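Local atomic coordinates of alpha-toxin (Clostridium novyi, PDB entry 2VK9), a protein that belongs to the large clostridial toxins and carries, in the fragment modelled here, their catalytic glycosyltransferase domain of the GT-A fold. Residues A[288-300]-A[344-358]. Numbering follows the deposited sequence.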
loop_
_atom_site.group_PDB
_atom_site.type_symbol
_atom_site.label_atom_id
_atom_site.label_comp_id
_atom_site.label_asym_id
_atom_site.label_seq_id
_atom_site.Cartn_x
_atom_site.Cartn_y
_atom_site.Cartn_z
ATOM N N LEU A 288 -14.943 2.062 6.157
ATOM C CA LEU A 288 -16.146 1.502 6.727
ATOM C C LEU A 288 -16.874 0.825 5.603
ATOM O O LEU A 288 -16.537 1.050 4.444
ATOM C CB LEU A 288 -17.002 2.612 7.326
ATOM C CG LEU A 288 -16.542 3.133 8.689
ATOM C CD1 LEU A 288 -17.238 4.426 9.038
ATOM C CD2 LEU A 288 -16.795 2.107 9.770
ATOM N N PRO A 289 -17.845 -0.046 5.926
ATOM C CA PRO A 289 -18.671 -0.634 4.878
ATOM C C PRO A 289 -19.265 0.409 3.940
ATOM O O PRO A 289 -19.500 1.542 4.352
ATOM C CB PRO A 289 -19.778 -1.361 5.647
ATOM C CG PRO A 289 -19.583 -1.034 7.074
ATOM C CD PRO A 289 -18.187 -0.575 7.253
ATOM N N GLY A 290 -19.488 0.017 2.689
ATOM C CA GLY A 290 -19.987 0.923 1.660
ATOM C C GLY A 290 -21.357 1.500 1.949
ATOM O O GLY A 290 -22.268 0.779 2.355
ATOM N N VAL A 291 -21.494 2.808 1.754
ATOM C CA VAL A 291 -22.777 3.491 1.937
ATOM C C VAL A 291 -23.451 3.749 0.595
ATOM O O VAL A 291 -22.795 4.076 -0.399
ATOM C CB VAL A 291 -22.657 4.824 2.734
ATOM C CG1 VAL A 291 -21.941 4.613 4.068
ATOM C CG2 VAL A 291 -21.937 5.868 1.929
ATOM N N ASN A 292 -24.769 3.600 0.587
ATOM C CA ASN A 292 -25.577 3.825 -0.598
ATOM C C ASN A 292 -25.799 5.320 -0.881
ATOM O O ASN A 292 -26.902 5.836 -0.684
ATOM C CB ASN A 292 -26.916 3.123 -0.406
ATOM C CG ASN A 292 -27.560 2.737 -1.703
ATOM O OD1 ASN A 292 -27.495 3.472 -2.692
ATOM N ND2 ASN A 292 -28.198 1.573 -1.713
ATOM N N LEU A 293 -24.759 6.011 -1.348
ATOM C CA LEU A 293 -24.826 7.457 -1.579
ATOM C C LEU A 293 -25.818 7.899 -2.664
ATOM O O LEU A 293 -26.306 9.034 -2.629
ATOM C CB LEU A 293 -23.440 8.029 -1.877
ATOM C CG LEU A 293 -22.472 8.182 -0.696
ATOM C CD1 LEU A 293 -21.101 8.643 -1.169
ATOM C CD2 LEU A 293 -23.016 9.108 0.399
ATOM N N SER A 294 -26.115 7.009 -3.615
ATOM C CA SER A 294 -27.104 7.292 -4.659
ATOM C C SER A 294 -28.417 7.836 -4.104
ATOM O O SER A 294 -28.934 8.838 -4.596
ATOM C CB SER A 294 -27.381 6.047 -5.499
ATOM O OG SER A 294 -26.450 5.959 -6.558
ATOM N N LEU A 295 -28.943 7.185 -3.070
ATOM C CA LEU A 295 -30.247 7.543 -2.521
ATOM C C LEU A 295 -30.348 9.023 -2.145
ATOM O O LEU A 295 -31.438 9.593 -2.114
ATOM C CB LEU A 295 -30.588 6.638 -1.328
ATOM C CG LEU A 295 -30.598 5.124 -1.594
ATOM C CD1 LEU A 295 -30.683 4.341 -0.291
ATOM C CD2 LEU A 295 -31.731 4.727 -2.531
ATOM N N PHE A 296 -29.199 9.644 -1.902
ATOM C CA PHE A 296 -29.127 11.046 -1.484
ATOM C C PHE A 296 -28.831 11.971 -2.669
ATOM O O PHE A 296 -28.225 13.039 -2.503
ATOM C CB PHE A 296 -28.062 11.213 -0.387
ATOM C CG PHE A 296 -28.344 10.417 0.860
ATOM C CD1 PHE A 296 -28.107 9.046 0.900
ATOM C CD2 PHE A 296 -28.843 11.039 1.997
ATOM C CE1 PHE A 296 -28.373 8.312 2.046
ATOM C CE2 PHE A 296 -29.108 10.311 3.152
ATOM C CZ PHE A 296 -28.876 8.943 3.173
ATOM N N ASN A 297 -29.257 11.553 -3.862
ATOM C CA ASN A 297 -29.044 12.331 -5.086
ATOM C C ASN A 297 -30.039 13.465 -5.292
ATOM O O ASN A 297 -29.708 14.473 -5.914
ATOM C CB ASN A 297 -28.998 11.423 -6.316
ATOM C CG ASN A 297 -27.611 10.855 -6.559
ATOM O OD1 ASN A 297 -26.693 11.052 -5.756
ATOM N ND2 ASN A 297 -27.449 10.152 -7.670
ATOM N N ASP A 298 -31.246 13.295 -4.756
ATOM C CA ASP A 298 -32.266 14.344 -4.781
ATOM C C ASP A 298 -32.106 15.318 -3.620
ATOM O O ASP A 298 -33.079 15.943 -3.188
ATOM C CB ASP A 298 -33.666 13.731 -4.770
ATOM C CG ASP A 298 -33.850 12.688 -5.853
ATOM O OD1 ASP A 298 -33.227 12.833 -6.938
ATOM O OD2 ASP A 298 -34.607 11.717 -5.613
ATOM N N ILE A 299 -30.882 15.419 -3.104
ATOM C CA ILE A 299 -30.516 16.453 -2.133
ATOM C C ILE A 299 -29.248 17.147 -2.636
ATOM O O ILE A 299 -28.172 16.540 -2.697
ATOM C CB ILE A 299 -30.340 15.902 -0.691
ATOM C CG1 ILE A 299 -31.661 15.305 -0.186
ATOM C CG2 ILE A 299 -29.887 17.017 0.240
ATOM C CD1 ILE A 299 -31.526 14.283 0.943
ATOM N N SER A 300 -29.403 18.414 -3.018
ATOM C CA SER A 300 -28.327 19.184 -3.637
ATOM C C SER A 300 -27.298 19.661 -2.613
ATOM O O SER A 300 -27.633 20.293 -1.613
ATOM C CB SER A 300 -28.895 20.356 -4.453
ATOM O OG SER A 300 -30.042 20.924 -3.827
ATOM N N ILE A 344 -31.750 15.581 5.336
ATOM C CA ILE A 344 -30.889 14.412 5.471
ATOM C C ILE A 344 -31.436 13.485 6.560
ATOM O O ILE A 344 -31.737 12.324 6.292
ATOM C CB ILE A 344 -29.432 14.802 5.815
ATOM C CG1 ILE A 344 -28.864 15.843 4.842
ATOM C CG2 ILE A 344 -28.546 13.580 5.840
ATOM C CD1 ILE A 344 -28.801 15.400 3.389
ATOM N N LEU A 345 -31.577 14.021 7.772
ATOM C CA LEU A 345 -32.032 13.267 8.938
ATOM C C LEU A 345 -33.411 12.621 8.790
ATOM O O LEU A 345 -33.658 11.544 9.332
ATOM C CB LEU A 345 -32.003 14.142 10.192
ATOM C CG LEU A 345 -30.657 14.584 10.775
ATOM C CD1 LEU A 345 -30.820 14.868 12.260
ATOM C CD2 LEU A 345 -29.581 13.544 10.587
ATOM N N SER A 346 -34.312 13.280 8.069
ATOM C CA SER A 346 -35.625 12.699 7.803
ATOM C C SER A 346 -35.535 11.649 6.697
ATOM O O SER A 346 -36.297 10.681 6.695
ATOM C CB SER A 346 -36.639 13.775 7.420
ATOM O OG SER A 346 -36.319 14.315 6.153
ATOM N N PHE A 347 -34.609 11.849 5.759
ATOM C CA PHE A 347 -34.384 10.883 4.690
ATOM C C PHE A 347 -33.817 9.587 5.250
ATOM O O PHE A 347 -34.209 8.498 4.838
ATOM C CB PHE A 347 -33.438 11.445 3.633
ATOM C CG PHE A 347 -33.521 10.727 2.328
ATOM C CD1 PHE A 347 -34.393 11.176 1.333
ATOM C CD2 PHE A 347 -32.754 9.582 2.096
ATOM C CE1 PHE A 347 -34.493 10.508 0.114
ATOM C CE2 PHE A 347 -32.842 8.900 0.884
ATOM C CZ PHE A 347 -33.715 9.363 -0.113
ATOM N N VAL A 348 -32.886 9.726 6.188
ATOM C CA VAL A 348 -32.300 8.595 6.891
ATOM C C VAL A 348 -33.365 7.803 7.651
ATOM O O VAL A 348 -33.453 6.588 7.498
ATOM C CB VAL A 348 -31.165 9.052 7.845
ATOM C CG1 VAL A 348 -30.708 7.912 8.749
ATOM C CG2 VAL A 348 -29.988 9.593 7.045
ATOM N N ARG A 349 -34.188 8.484 8.447
ATOM C CA ARG A 349 -35.145 7.775 9.305
ATOM C C ARG A 349 -36.295 7.098 8.547
ATOM O O ARG A 349 -36.949 6.203 9.085
ATOM C CB ARG A 349 -35.643 8.639 10.480
ATOM C CG ARG A 349 -36.422 9.888 10.110
ATOM C CD ARG A 349 -37.092 10.523 11.343
ATOM N NE ARG A 349 -36.991 11.983 11.309
ATOM C CZ ARG A 349 -36.016 12.677 11.891
ATOM N NH1 ARG A 349 -35.065 12.055 12.575
ATOM N NH2 ARG A 349 -35.991 13.995 11.796
ATOM N N ASN A 350 -36.515 7.503 7.298
ATOM C CA ASN A 350 -37.562 6.897 6.465
ATOM C C ASN A 350 -37.069 5.796 5.518
ATOM O O ASN A 350 -37.854 5.221 4.762
ATOM C CB ASN A 350 -38.324 7.981 5.693
ATOM C CG ASN A 350 -39.226 8.811 6.594
ATOM O OD1 ASN A 350 -39.192 10.045 6.562
ATOM N ND2 ASN A 350 -40.035 8.134 7.414
ATOM N N HIS A 351 -35.771 5.505 5.572
ATOM C CA HIS A 351 -35.182 4.408 4.812
ATOM C C HIS A 351 -34.699 3.294 5.728
ATOM O O HIS A 351 -34.281 3.555 6.851
ATOM C CB HIS A 351 -34.037 4.918 3.940
ATOM C CG HIS A 351 -34.492 5.561 2.665
ATOM N ND1 HIS A 351 -34.189 5.047 1.421
ATOM C CD2 HIS A 351 -35.243 6.667 2.441
ATOM C CE1 HIS A 351 -34.725 5.813 0.487
ATOM N NE2 HIS A 351 -35.372 6.801 1.079
ATOM N N ASP A 352 -34.776 2.056 5.247
ATOM C CA ASP A 352 -34.295 0.890 5.990
ATOM C C ASP A 352 -32.772 0.933 6.138
ATOM O O ASP A 352 -32.072 1.500 5.291
ATOM C CB ASP A 352 -34.733 -0.414 5.304
ATOM C CG ASP A 352 -34.572 -1.644 6.207
ATOM O OD1 ASP A 352 -33.455 -2.214 6.286
ATOM O OD2 ASP A 352 -35.574 -2.046 6.842
ATOM N N ILE A 353 -32.272 0.333 7.217
ATOM C CA ILE A 353 -30.840 0.320 7.530
ATOM C C ILE A 353 -29.984 -0.440 6.506
ATOM O O ILE A 353 -28.865 -0.032 6.202
ATOM C CB ILE A 353 -30.595 -0.208 8.962
ATOM C CG1 ILE A 353 -29.304 0.371 9.539
ATOM C CG2 ILE A 353 -30.643 -1.745 9.024
ATOM C CD1 ILE A 353 -29.354 0.487 11.067
ATOM N N ASN A 354 -30.528 -1.538 5.980
ATOM C CA ASN A 354 -29.828 -2.379 5.011
ATOM C C ASN A 354 -29.969 -1.832 3.600
ATOM O O ASN A 354 -29.382 -2.338 2.646
ATOM C CB ASN A 354 -30.336 -3.816 5.100
ATOM C CG ASN A 354 -30.065 -4.437 6.456
ATOM O OD1 ASN A 354 -28.920 -4.481 6.917
ATOM N ND2 ASN A 354 -31.121 -4.915 7.107
ATOM N N ASP A 355 -30.754 -0.776 3.487
ATOM C CA ASP A 355 -30.903 -0.063 2.250
ATOM C C ASP A 355 -29.814 1.019 2.186
ATOM O O ASP A 355 -29.412 1.455 1.102
ATOM C CB ASP A 355 -32.306 0.536 2.213
ATOM C CG ASP A 355 -32.714 1.014 0.834
ATOM O OD1 ASP A 355 -31.854 1.044 -0.082
ATOM O OD2 ASP A 355 -33.909 1.374 0.671
ATOM N N LEU A 356 -29.319 1.420 3.356
ATOM C CA LEU A 356 -28.356 2.513 3.473
ATOM C C LEU A 356 -26.908 2.047 3.458
ATOM O O LEU A 356 -26.068 2.639 2.781
ATOM C CB LEU A 356 -28.620 3.298 4.755
ATOM C CG LEU A 356 -29.884 4.153 4.791
ATOM C CD1 LEU A 356 -30.339 4.350 6.222
ATOM C CD2 LEU A 356 -29.629 5.481 4.112
ATOM N N ILE A 357 -26.625 0.998 4.227
ATOM C CA ILE A 357 -25.288 0.423 4.312
ATOM C C ILE A 357 -25.263 -0.874 3.516
ATOM O O ILE A 357 -26.129 -1.729 3.685
ATOM C CB ILE A 357 -24.865 0.127 5.781
ATOM C CG1 ILE A 357 -25.051 1.350 6.692
ATOM C CG2 ILE A 357 -23.433 -0.392 5.845
ATOM C CD1 ILE A 357 -24.267 2.582 6.286
ATOM N N LEU A 358 -24.263 -1.009 2.653
ATOM C CA LEU A 358 -24.149 -2.166 1.775
ATOM C C LEU A 358 -23.270 -3.278 2.390
ATOM O O LEU A 358 -22.224 -2.988 2.983
ATOM C CB LEU A 358 -23.623 -1.725 0.401
ATOM C CG LEU A 358 -24.654 -1.192 -0.613
ATOM C CD1 LEU A 358 -25.444 -0.001 -0.110
ATOM C CD2 LEU A 358 -24.000 -0.828 -1.934
#
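Phe296 and Phe347 meet through different first torsions: CG of Phe296 lies beside its backbone N and anti to the carbonyl carbon (chi1 -61°), whereas in Phe347 CG is turned anti to N (chi1 -161°), which carries its ring from helix 338-349 over one face of the Phe296 ring. CD2 of Phe347 stands 3.9 Å from CE2 of Phe296, and the planes are inclined at 49°, so the two rings meet obliquely. At the edge of the Phe296 ring lie the methyls Leu356 CD2, 3.7 Å from Phe296 CZ, and Val348 CG2, so residues of helix 338-349 and of the short helix 353-356 border the ring at its face and its edge. His351 CD2 sits over one face of the Phe347 ring, offset toward its rim, while Leu295 CB packs against Phe347 CE2 and Leu295 CD1 lies against both the carbonyl oxygen and OD1 of Asp355. Farther along, Ile299 CG2 packs on Ile344 CD1 at 3.7 Å.

At the other end the backbones take over. Val291 and Ile357 form a single beta bridge, flanked by two nearly straight hydrogen bonds: Leu358 N to Gly290 O and Asn292 N to Leu356 O, each 2.7 Å long. Asn292, the centre of an inverse gamma turn, also offers ND2 to Asp355 O in a weak bond of 3.1 Å, and its CB rests against Leu358 CD1. Pro289 CB meets Ile357 CG2 at 3.8 Å; beyond them Met119, Trp120 and Phe123 of helix 111-123 continue the packing.

The contact thus ties the loop after strand 280-283 to helix 338-349 and the chain following it within the glycosyltransferase domain. The two near-linear backbone bonds set the register of the chains at Val291 and Ile357, whereas the cluster around Phe296 relies on shape and the burial of apolar surface.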